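Local coordinates for phosphate binding protein (Planctomyces limnophilus, PDB 4JWO) that probably binds phosphate ions for transport across the cytoplasmic membrane, as a member of the PstS family of solute-binding proteins, at residues G143-I148 with A244-N249; A155-V160 with A264-P269; P271-I274 with E278-P281. All coordinates share one frame; numbering follows the deposited sequence.

Contact 1 (G143-I148 with A244-N249); sequences GLTVVI and AYFAEN. With SO4 (sulfate ion), chain D.
Phe246 lays the start of its side chain against Thr145 and its ring against Val147, two residues on one face of strand 134-148. The Thr145 side chain meets it at about a right angle, placing OG1 3.3 Å and CG2 3.8 Å from Phe246 CB. Further out, Val147 CG1 lies 4.0 Å from Phe246 CD1; it and Thr145 CG2 both approach the ring obliquely. With CG of Phe246 opposite the backbone N (chi1 164°), the ring is carried past Thr145 and slides by Val147, whose side chain points the other way. Thr145 OG1, buried against Phe246, has a weak hydrogen bond to Phe241 O as its polar partner. The next turn of chain is tied down by Asn249 ND2, which donates to Tyr245 O in the carbonyl plane (2.9 Å, 167°). Tyr245 faces elsewhere: its OH donates to O3 of a sulfate ion at 2.8 Å, near the ring plane, and Lys320 both binds the sulfate and makes a cation-pi contact with the ring. A leucine at Tyr245 would probably leave the sulfate without its hydroxyl donor and Lys320 without its aromatic partner. Helix-on-sheet packing of this kind belongs to the alpha/beta fold of periplasmic-type binding proteins.

Contact 2 (A155-V160 with A264-P269); sequences AECMTV and AVCVEP
Cys157 swings SG opposite its backbone N (chi1 180°), while Cys266 turns SG away from its carbonyl carbon and beside its N (chi1 -62°), and the two sulfurs meet in a disulfide. The SG of Cys157 and the SG of Cys266 are 2.0 Å apart, and chi3 is -94°, close to the relaxed right-angle twist and of left-handed sense. The link is compact: CB of Cys157 lies 3.9 Å from CB of Cys266, and the two CA atoms are 5.4 Å apart. Cys266 adopts positive phi and psi, in the left-handed helical region, at a kink of the loop. No hydrogen bond joins the two segments, whose side-chain contact is confined to this pair. The disulfide clips the loop after strand 254-259 to the short edge strand 157-159, which runs parallel to 254-259 in the mixed sheet of the PBP-superfamily domain, so the loop is held beside the sheet it has just left. Around the bridge, Ser259 OG hydrogen-bonds to Cys266 N, and the Cys157 side chain packs on Ser259. Further along the edge strand, Thr159 occupies the N-cap position of helix 160-167, its OG1 bonded to the backbone N of Glu162.

Contact 3 (P271-I274 with E278-P281); sequences PATI and EYTP
The carbonyl of Thr273 takes the backbone N-H of Tyr279 from well above its own plane: the bond between Tyr279 N and Thr273 O is 3.0 Å long and fairly straight at the hydrogen (159°), but the donor stands 47° out of the carbonyl plane and so misses the lone-pair directions. It closes the chain that returns from the end of helix 271-275. Tyr279 is also the centre of an inverse gamma turn, whose bond from Thr280 N to Glu278 O is weak, and the cis peptide before Pro281 follows directly, so the loop changes course sharply on its way to strand 283-291.

The side chains fill in around this carbonyl. Tyr279 CB sits 3.7 Å from both Thr273 O and Thr273 OG1. The Tyr279 ring extends beside Ile274, the two side chains pointing the same way, and Ile274 CG1 reaches CD2 of Tyr279 at 4.0 Å from an oblique direction. With CG of Tyr279 opposite the backbone N, the ring continues away from the helix and brings its OH to Leu144 O on strand 134-148. Thr273 OG1 is held near its own backbone, flanked by N and the carbonyl carbon (chi1 63°), where it bonds to Glu268 O; CG2 is thereby turned toward Glu278, though that glutamate is modelled in two conformers. Pro269 packs on the Tyr279 ring, and Tyr243 packs on Ile274.

Across the two segments the chemistry is backbone polarity and carbon packing, without ion pairing. A main-chain bond ties the returning loop to the helix, while the two side-chain hydroxyls, of Thr273 and Tyr279, spend their hydrogen bonds on main-chain carbonyls elsewhere, joining this turn to the preceding loop and to the sheet.

Overall arrangement
Contacts 1 and 2 reach the same mixed sheet and contact 3 lies close to both, with centres about 14 Å (1-2), about 13 Å (1-3) and about 11 Å (2-3) apart. Contact 3 is wired to both others through main-chain oxygens: Tyr279 OH lies 2.7 Å from Leu144 O of contact 1, and Thr273 OG1 lies 2.6 Å from Glu268 O of contact 2. Pro269 sits among all three, its CG 3.9 Å from Thr145 CG2 and its CB 3.6 Å from Tyr279 CZ. The segments of contacts 1 and 2 alternate along the chain, whereas contact 3 follows both. The sulfate beside contact 1 probably came from the crystallisation liquor and does not identify the phosphate site.

Contact 1 (G143-I148 with A244-N249)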
# COMPACT_ATOMS: atom_id res chain seq x y z
N GLY A 143 0.64 5.58 -0.07
CA GLY A 143 1.20 6.39 0.99
C GLY A 143 0.33 6.40 2.23
O GLY A 143 -0.88 6.50 2.14
N LEU A 144 0.96 6.29 3.40
CA LEU A 144 0.25 6.39 4.67
C LEU A 144 0.78 7.57 5.45
O LEU A 144 1.97 7.87 5.41
CB LEU A 144 0.50 5.16 5.53
CG LEU A 144 0.02 3.81 5.02
CD1 LEU A 144 0.18 2.79 6.15
CD2 LEU A 144 -1.42 3.87 4.55
N THR A 145 -0.10 8.20 6.22
CA THR A 145 0.31 9.28 7.11
C THR A 145 0.07 8.89 8.56
O THR A 145 -0.96 8.31 8.90
CB THR A 145 -0.46 10.57 6.86
OG1 THR A 145 -1.87 10.31 6.96
CG2 THR A 145 -0.15 11.10 5.46
N VAL A 146 1.03 9.22 9.40
CA VAL A 146 0.84 9.24 10.84
C VAL A 146 0.44 10.66 11.22
O VAL A 146 1.07 11.62 10.78
CB VAL A 146 2.13 8.86 11.56
CG1 VAL A 146 1.98 9.01 13.06
CG2 VAL A 146 2.52 7.43 11.19
N VAL A 147 -0.63 10.79 11.99
CA VAL A 147 -1.15 12.10 12.33
C VAL A 147 -1.24 12.30 13.84
O VAL A 147 -1.46 11.36 14.60
CB VAL A 147 -2.54 12.35 11.70
CG1 VAL A 147 -2.43 12.39 10.18
CG2 VAL A 147 -3.54 11.26 12.13
N ILE A 148 -1.05 13.55 14.25
CA ILE A 148 -1.28 13.97 15.62
C ILE A 148 -2.23 15.15 15.62
O ILE A 148 -2.56 15.71 14.56
CB ILE A 148 0.05 14.30 16.34
CG1 ILE A 148 0.86 15.31 15.52
CG2 ILE A 148 0.85 13.03 16.56
CD1 ILE A 148 2.20 15.73 16.17
N ALA A 244 -4.62 10.00 1.42
CA ALA A 244 -5.75 10.74 0.85
C ALA A 244 -6.62 11.32 1.94
O ALA A 244 -7.12 12.43 1.81
CB ALA A 244 -6.57 9.84 -0.08
N TYR A 245 -6.77 10.59 3.04
CA TYR A 245 -7.60 11.07 4.14
C TYR A 245 -6.90 12.16 4.95
O TYR A 245 -7.55 13.01 5.53
CB TYR A 245 -8.08 9.89 5.00
CG TYR A 245 -9.18 9.09 4.34
CD1 TYR A 245 -10.51 9.49 4.43
CD2 TYR A 245 -8.90 7.93 3.61
CE1 TYR A 245 -11.53 8.77 3.82
CE2 TYR A 245 -9.92 7.20 3.00
CZ TYR A 245 -11.23 7.63 3.11
OH TYR A 245 -12.25 6.92 2.51
N PHE A 246 -5.57 12.15 4.98
CA PHE A 246 -4.88 13.30 5.56
C PHE A 246 -5.03 14.52 4.66
O PHE A 246 -5.38 15.62 5.13
CB PHE A 246 -3.38 13.04 5.79
CG PHE A 246 -2.60 14.32 6.02
CD1 PHE A 246 -2.71 15.01 7.22
CD2 PHE A 246 -1.80 14.86 5.01
CE1 PHE A 246 -2.03 16.21 7.42
CE2 PHE A 246 -1.13 16.06 5.21
CZ PHE A 246 -1.24 16.73 6.41
N ALA A 247 -4.77 14.34 3.37
CA ALA A 247 -4.68 15.46 2.44
C ALA A 247 -5.96 16.27 2.41
O ALA A 247 -5.94 17.50 2.36
CB ALA A 247 -4.33 14.98 1.03
N GLU A 248 -7.10 15.59 2.50
CA GLU A 248 -8.37 16.28 2.37
C GLU A 248 -8.80 16.90 3.69
O GLU A 248 -9.78 17.64 3.75
CB GLU A 248 -9.44 15.33 1.86
CG GLU A 248 -9.78 14.27 2.85
CD GLU A 248 -10.76 13.25 2.31
OE1 GLU A 248 -11.49 12.65 3.13
OE2 GLU A 248 -10.78 13.03 1.08
N ASN A 249 -8.06 16.59 4.76
CA ASN A 249 -8.34 17.14 6.08
C ASN A 249 -7.13 17.87 6.66
O ASN A 249 -7.00 18.00 7.87
CB ASN A 249 -8.76 16.01 7.02
CG ASN A 249 -10.10 15.43 6.67
OD1 ASN A 249 -11.14 16.08 6.82
ND2 ASN A 249 -10.10 14.19 6.19
S SO4 D . -14.90 8.83 1.16
O1 SO4 D . -16.27 9.34 1.11
O2 SO4 D . -13.97 9.88 0.72
O3 SO4 D . -14.54 8.46 2.53
O4 SO4 D . -14.82 7.66 0.28

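Contact 2 (A155-V160 with A264-P269)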
# COMPACT_ATOMS: atom_id res chain seq x y z
N ALA A 155 5.67 16.12 19.20
CA ALA A 155 5.87 14.89 18.41
C ALA A 155 5.84 15.14 16.91
O ALA A 155 5.42 14.27 16.13
CB ALA A 155 4.86 13.82 18.80
N GLU A 156 6.31 16.31 16.48
CA GLU A 156 6.21 16.70 15.07
C GLU A 156 7.06 15.85 14.14
O GLU A 156 6.77 15.74 12.94
CB GLU A 156 6.50 18.19 14.90
CG GLU A 156 5.44 19.04 15.58
CD GLU A 156 5.61 20.51 15.28
OE1 GLU A 156 6.63 20.87 14.67
OE2 GLU A 156 4.71 21.30 15.67
N CYS A 157 8.14 15.28 14.68
CA CYS A 157 8.97 14.33 13.95
C CYS A 157 9.16 13.10 14.82
O CYS A 157 9.48 13.22 16.01
CB CYS A 157 10.34 14.94 13.63
SG CYS A 157 11.35 13.71 12.72
N MSE A 158 8.93 11.92 14.26
CA MSE A 158 9.08 10.68 15.02
C MSE A 158 9.86 9.68 14.20
O MSE A 158 9.87 9.76 12.97
CB MSE A 158 7.71 10.09 15.38
CG MSE A 158 6.88 11.03 16.25
SE MSE A 158 5.16 10.32 16.70
CE MSE A 158 5.73 8.86 17.85
N THR A 159 10.49 8.73 14.88
CA THR A 159 11.23 7.68 14.19
C THR A 159 10.36 6.46 14.01
O THR A 159 9.38 6.27 14.73
CB THR A 159 12.50 7.28 14.98
OG1 THR A 159 12.11 6.67 16.21
CG2 THR A 159 13.36 8.49 15.27
N VAL A 160 10.73 5.62 13.05
CA VAL A 160 10.09 4.32 12.91
C VAL A 160 10.24 3.53 14.21
O VAL A 160 9.29 2.89 14.66
CB VAL A 160 10.66 3.54 11.72
CG1 VAL A 160 10.23 2.07 11.76
CG2 VAL A 160 10.21 4.19 10.43
N ALA A 264 16.16 8.80 5.50
CA ALA A 264 15.01 9.65 5.76
C ALA A 264 15.12 10.33 7.12
O ALA A 264 15.07 9.67 8.16
CB ALA A 264 13.72 8.83 5.68
N VAL A 265 15.29 11.64 7.12
CA VAL A 265 15.33 12.40 8.36
C VAL A 265 14.17 13.39 8.40
O VAL A 265 14.16 14.36 7.63
CB VAL A 265 16.66 13.15 8.53
CG1 VAL A 265 16.72 13.85 9.89
CG2 VAL A 265 17.83 12.19 8.37
N CYS A 266 13.21 13.13 9.28
CA CYS A 266 12.04 14.01 9.47
C CYS A 266 11.40 14.44 8.15
O CYS A 266 11.28 15.63 7.85
CB CYS A 266 12.40 15.23 10.34
SG CYS A 266 12.94 14.77 12.02
N VAL A 267 10.99 13.45 7.36
CA VAL A 267 10.39 13.71 6.06
C VAL A 267 8.89 13.91 6.18
O VAL A 267 8.17 13.04 6.68
CB VAL A 267 10.70 12.55 5.09
CG1 VAL A 267 10.14 12.86 3.71
CG2 VAL A 267 12.21 12.31 5.01
N GLU A 268 8.42 15.07 5.73
CA GLU A 268 6.99 15.36 5.71
C GLU A 268 6.37 14.64 4.51
O GLU A 268 6.93 14.68 3.42
CB GLU A 268 6.78 16.87 5.57
CG GLU A 268 5.34 17.32 5.53
CD GLU A 268 5.21 18.79 5.22
OE1 GLU A 268 6.26 19.47 5.11
OE2 GLU A 268 4.07 19.28 5.08
N PRO A 269 5.22 13.96 4.70
CA PRO A 269 4.53 13.37 3.55
C PRO A 269 3.87 14.46 2.71
O PRO A 269 2.98 15.19 3.17
CB PRO A 269 3.49 12.45 4.19
CG PRO A 269 3.19 13.12 5.51
CD PRO A 269 4.52 13.69 5.97

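Contact 3 (P271-I274 with E278-P281)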
# COMPACT_ATOMS: atom_id res chain seq x y z
N PRO A 271 3.11 15.44 -1.83
CA PRO A 271 3.18 14.77 -3.13
C PRO A 271 4.62 14.70 -3.64
O PRO A 271 4.99 13.71 -4.28
CB PRO A 271 2.34 15.67 -4.03
CG PRO A 271 1.32 16.25 -3.09
CD PRO A 271 2.08 16.50 -1.82
N ALA A 272 5.41 15.71 -3.30
CA ALA A 272 6.80 15.74 -3.76
C ALA A 272 7.64 14.66 -3.10
O ALA A 272 8.39 13.96 -3.78
CB ALA A 272 7.41 17.12 -3.53
N THR A 273 7.54 14.53 -1.78
CA THR A 273 8.38 13.55 -1.08
C THR A 273 7.92 12.13 -1.33
O THR A 273 8.71 11.19 -1.27
CB THR A 273 8.47 13.80 0.44
OG1 THR A 273 7.18 13.66 1.03
CG2 THR A 273 9.04 15.18 0.73
N ILE A 274 6.63 11.97 -1.61
CA ILE A 274 6.13 10.65 -1.95
C ILE A 274 6.58 10.27 -3.35
O ILE A 274 7.08 9.16 -3.57
CB ILE A 274 4.60 10.57 -1.79
CG1 ILE A 274 4.23 10.65 -0.31
CG2 ILE A 274 4.08 9.25 -2.36
CD1 ILE A 274 2.76 10.96 -0.06
N GLU A 278 11.42 9.91 -1.19
CA GLU A 278 12.10 10.37 0.02
C GLU A 278 11.33 9.93 1.27
O GLU A 278 11.93 9.66 2.30
CB GLU A 278 12.29 11.89 -0.01
CG GLU A 278 13.18 12.43 1.09
CD GLU A 278 13.18 13.95 1.14
OE1 GLU A 278 12.40 14.58 0.39
OE2 GLU A 278 13.97 14.51 1.93
N TYR A 279 10.01 9.87 1.15
CA TYR A 279 9.16 9.51 2.28
C TYR A 279 9.08 7.99 2.42
O TYR A 279 8.18 7.33 1.89
CB TYR A 279 7.78 10.15 2.11
CG TYR A 279 6.82 9.88 3.24
CD1 TYR A 279 6.98 10.49 4.47
CD2 TYR A 279 5.73 9.05 3.06
CE1 TYR A 279 6.09 10.25 5.51
CE2 TYR A 279 4.83 8.80 4.09
CZ TYR A 279 5.02 9.41 5.31
OH TYR A 279 4.12 9.16 6.34
N THR A 280 10.06 7.44 3.13
CA THR A 280 10.16 6.00 3.34
C THR A 280 10.28 5.72 4.85
O THR A 280 10.93 6.48 5.57
CB THR A 280 11.35 5.42 2.51
OG1 THR A 280 11.35 3.99 2.57
CG2 THR A 280 12.69 5.97 3.01
N PRO A 281 9.68 4.62 5.33
CA PRO A 281 9.02 3.52 4.61
C PRO A 281 7.52 3.66 4.36
O PRO A 281 6.93 2.71 3.83
CB PRO A 281 9.25 2.35 5.55
CG PRO A 281 9.11 2.98 6.92
CD PRO A 281 9.75 4.36 6.77